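Long-range contact in ThiJ/PfpI domain protein (Brachyspira murdochii, PDB 4HCJ), which belongs to the DJ-1/PfpI family, binds metal ions and is probably a hydrolase, although its substrate is not established: residues A[9-14]-A[39-44]. Residues are numbered along the deposited sequence; the frame is centred on the assembly and turned at random. Where two conformers were deposited one is given.
Sequences NILYVM and KVSSTF
Tyr12 and Val40 sit side by side on neighbouring parallel strands, 9-13 and 37-42, the two strands of a beta-alpha-beta unit whose crossover helix is 21-33, in the alpha-beta-alpha sandwich of the DJ-1/PfpI family. The backbones alternate bonds as parallel strands do: Lys39 N gives to Ile10 O, Tyr12 N to Lys39 O at 2.8 Å and nearly straight (176°), and Ser41 N to Tyr12 O.

Packing is tight around Ser41. Its OG stands between the backbone N and the carbonyl carbon (chi1 69°), from where it gives a second bond to Tyr12 O at 2.9 Å, so one residue grips that carbonyl twice. The same OG lies 3.4 Å from Val13 CG2 and 3.7 Å from Leu11 CD1, a hydroxyl flanked by the methyl groups of Val13 and Leu11. On the other face, under helix 21-33, Tyr12 CD2 touches Val40 CG2 obliquely at 4.2 Å, while Tyr12 OH reaches Ser27 for a hydrogen bond and the ring meets Tyr24 edge-to-face. The selenomethionine Met14 crosses Val40 at about a right angle, CE 4.0 Å from CG1.

Lys39 marks the solvent side: beyond its backbone bonds the side chain comes no nearer than 4.5 Å, CB to Leu11 CD1. Just beyond the end of strand 9-13, Met14 O accepts from Ser42 OG at 2.8 Å, the donor lying in the carbonyl plane.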
ATOM      1  N   ASN A   9      10.842   8.070  -5.048  1.00  7.45           N
ATOM      2  CA  ASN A   9      10.837   6.624  -4.828  1.00  7.14           C
ATOM      3  C   ASN A   9       9.575   6.209  -4.066  1.00  6.42           C
ATOM      4  O   ASN A   9       9.125   6.918  -3.160  1.00  7.34           O
ATOM      5  CB  ASN A   9      12.032   6.188  -3.980  1.00  8.08           C
ATOM      6  CG  ASN A   9      13.365   6.421  -4.652  1.00  9.56           C
ATOM      7  OD1 ASN A   9      13.510   6.313  -5.869  1.00 10.62           O
ATOM      8  ND2 ASN A   9      14.363   6.724  -3.838  1.00 11.13           N
ATOM      9  N   ILE A  10       9.045   5.037  -4.409  1.00  6.34           N
ATOM     10  CA  ILE A  10       7.883   4.459  -3.748  1.00  6.19           C
ATOM     11  C   ILE A  10       8.221   3.054  -3.264  1.00  6.12           C
ATOM     12  O   ILE A  10       8.815   2.266  -4.000  1.00  6.75           O
ATOM     13  CB  ILE A  10       6.666   4.423  -4.696  1.00  6.43           C
ATOM     14  CG1 ILE A  10       6.215   5.841  -5.044  1.00  6.83           C
ATOM     15  CG2 ILE A  10       5.507   3.600  -4.102  1.00  6.97           C
ATOM     16  CD1 ILE A  10       5.145   5.888  -6.115  1.00  7.35           C
ATOM     17  N   LEU A  11       7.833   2.746  -2.032  1.00  5.66           N
ATOM     18  CA  LEU A  11       8.000   1.425  -1.438  1.00  5.78           C
ATOM     19  C   LEU A  11       6.703   0.634  -1.465  1.00  5.24           C
ATOM     20  O   LEU A  11       5.670   1.156  -1.019  1.00  6.00           O
ATOM     21  CB  LEU A  11       8.413   1.565   0.021  1.00  6.26           C
ATOM     22  CG  LEU A  11       8.548   0.256   0.803  1.00  7.01           C
ATOM     23  CD1 LEU A  11       9.726  -0.579   0.278  1.00  7.98           C
ATOM     24  CD2 LEU A  11       8.686   0.534   2.281  1.00  8.19           C
ATOM     25  N   TYR A  12       6.741  -0.608  -1.940  1.00  5.37           N
ATOM     26  CA  TYR A  12       5.653  -1.543  -1.734  1.00  5.01           C
ATOM     27  C   TYR A  12       5.898  -2.396  -0.492  1.00  4.95           C
ATOM     28  O   TYR A  12       7.037  -2.790  -0.206  1.00  5.55           O
ATOM     29  CB  TYR A  12       5.518  -2.474  -2.922  1.00  5.63           C
ATOM     30  CG  TYR A  12       5.012  -1.871  -4.202  1.00  5.41           C
ATOM     31  CD1 TYR A  12       3.653  -1.646  -4.390  1.00  5.51           C
ATOM     32  CD2 TYR A  12       5.883  -1.540  -5.239  1.00  5.88           C
ATOM     33  CE1 TYR A  12       3.159  -1.129  -5.565  1.00  5.76           C
ATOM     34  CE2 TYR A  12       5.396  -1.031  -6.436  1.00  5.75           C
ATOM     35  CZ  TYR A  12       4.038  -0.827  -6.593  1.00  5.58           C
ATOM     36  OH  TYR A  12       3.585  -0.346  -7.801  1.00  6.34           O
ATOM     37  N   VAL A  13       4.819  -2.710   0.211  1.00  5.17           N
ATOM     38  CA  VAL A  13       4.791  -3.737   1.247  1.00  5.52           C
ATOM     39  C   VAL A  13       3.792  -4.785   0.790  1.00  5.53           C
ATOM     40  O   VAL A  13       2.626  -4.454   0.537  1.00  5.88           O
ATOM     41  CB  VAL A  13       4.347  -3.138   2.605  1.00  6.08           C
ATOM     42  CG1 VAL A  13       4.003  -4.229   3.612  1.00  7.00           C
ATOM     43  CG2 VAL A  13       5.423  -2.196   3.146  1.00  6.46           C
HETATM   44  N   MSE A  14       4.221  -6.042   0.657  1.00  5.50           N
HETATM   45  CA  MSE A  14       3.308  -7.071   0.179  1.00  6.20           C
HETATM   46  C   MSE A  14       3.801  -8.442   0.567  1.00  5.93           C
HETATM   47  O   MSE A  14       4.966  -8.633   0.944  1.00  6.35           O
HETATM   48  CB  MSE A  14       3.081  -6.958  -1.338  1.00  7.53           C
HETATM   49  CG  MSE A  14       4.265  -7.358  -2.195  1.00  7.57           C
HETATM   50 SE   MSE A  14       4.032  -6.473  -3.930  0.80  6.44          SE
HETATM   51  CE  MSE A  14       5.100  -7.639  -5.022  1.00  8.73           C
ATOM     52  N   LYS A  39      10.428  -0.010  -5.160  0.55  6.38           N
ATOM     53  CA  LYS A  39      11.071  -1.151  -4.536  0.55  6.25           C
ATOM     54  C   LYS A  39       9.993  -1.970  -3.855  0.55  5.46           C
ATOM     55  O   LYS A  39       8.940  -1.440  -3.484  0.55  5.80           O
ATOM     56  CB  LYS A  39      12.108  -0.706  -3.500  0.55  7.90           C
ATOM     57  CG  LYS A  39      13.236   0.143  -4.069  0.55  9.91           C
ATOM     58  CD  LYS A  39      14.175  -0.682  -4.919  0.55 11.68           C
ATOM     59  CE  LYS A  39      15.353   0.164  -5.393  0.55 15.17           C
ATOM     60  NZ  LYS A  39      15.934   0.931  -4.261  0.55 21.21           N
ATOM     61  N   VAL A  40      10.270  -3.256  -3.678  1.00  5.53           N
ATOM     62  CA  VAL A  40       9.380  -4.160  -2.952  1.00  5.61           C
ATOM     63  C   VAL A  40      10.039  -4.575  -1.646  1.00  5.56           C
ATOM     64  O   VAL A  40      11.192  -5.034  -1.642  1.00  5.92           O
ATOM     65  CB  VAL A  40       9.055  -5.418  -3.788  1.00  6.57           C
ATOM     66  CG1 VAL A  40       8.320  -6.455  -2.962  1.00  7.26           C
ATOM     67  CG2 VAL A  40       8.256  -5.052  -5.022  1.00  7.65           C
ATOM     68  N   SER A  41       9.285  -4.447  -0.556  1.00  5.43           N
ATOM     69  CA  SER A  41       9.649  -5.050   0.724  1.00  5.56           C
ATOM     70  C   SER A  41       8.704  -6.189   1.072  1.00  5.51           C
ATOM     71  O   SER A  41       7.498  -6.139   0.788  1.00  5.88           O
ATOM     72  CB  SER A  41       9.729  -4.034   1.866  1.00  6.14           C
ATOM     73  OG  SER A  41       8.467  -3.503   2.241  1.00  6.24           O
ATOM     74  N   SER A  42       9.268  -7.216   1.694  1.00  5.34           N
ATOM     75  CA  SER A  42       8.503  -8.378   2.111  1.00  5.65           C
ATOM     76  C   SER A  42       9.280  -9.101   3.200  1.00  5.94           C
ATOM     77  O   SER A  42      10.154  -8.535   3.856  1.00  6.61           O
ATOM     78  CB  SER A  42       8.174  -9.282   0.913  1.00  6.32           C
ATOM     79  OG  SER A  42       7.203 -10.259   1.246  1.00  6.81           O
ATOM     80  N   THR A  43       8.961 -10.379   3.393  1.00  6.62           N
ATOM     81  CA  THR A  43       9.485 -11.133   4.515  1.00  7.25           C
ATOM     82  C   THR A  43      10.783 -11.871   4.211  1.00  7.17           C
ATOM     83  O   THR A  43      11.393 -12.417   5.129  1.00  8.15           O
ATOM     84  CB  THR A  43       8.441 -12.139   5.011  1.00  8.22           C
ATOM     85  OG1 THR A  43       7.993 -12.920   3.899  1.00  9.00           O
ATOM     86  CG2 THR A  43       7.241 -11.445   5.658  1.00  8.92           C
ATOM     87  N   PHE A  44      11.205 -11.890   2.955  1.00  7.33           N
ATOM     88  CA  PHE A  44      12.466 -12.525   2.570  1.00  7.76           C
ATOM     89  C   PHE A  44      12.998 -11.820   1.335  1.00  7.40           C
ATOM     90  O   PHE A  44      12.226 -11.197   0.610  1.00  7.96           O
ATOM     91  CB  PHE A  44      12.291 -14.032   2.310  1.00  8.33           C
ATOM     92  CG  PHE A  44      11.440 -14.360   1.098  1.00  9.57           C
ATOM     93  CD1 PHE A  44      12.026 -14.614  -0.139  1.00 11.37           C
ATOM     94  CD2 PHE A  44      10.056 -14.409   1.197  1.00  9.79           C
ATOM     95  CE1 PHE A  44      11.236 -14.913  -1.247  1.00 13.29           C
ATOM     96  CE2 PHE A  44       9.264 -14.703   0.099  1.00 11.55           C
ATOM     97  CZ  PHE A  44       9.855 -14.959  -1.123  1.00 13.07           C
TER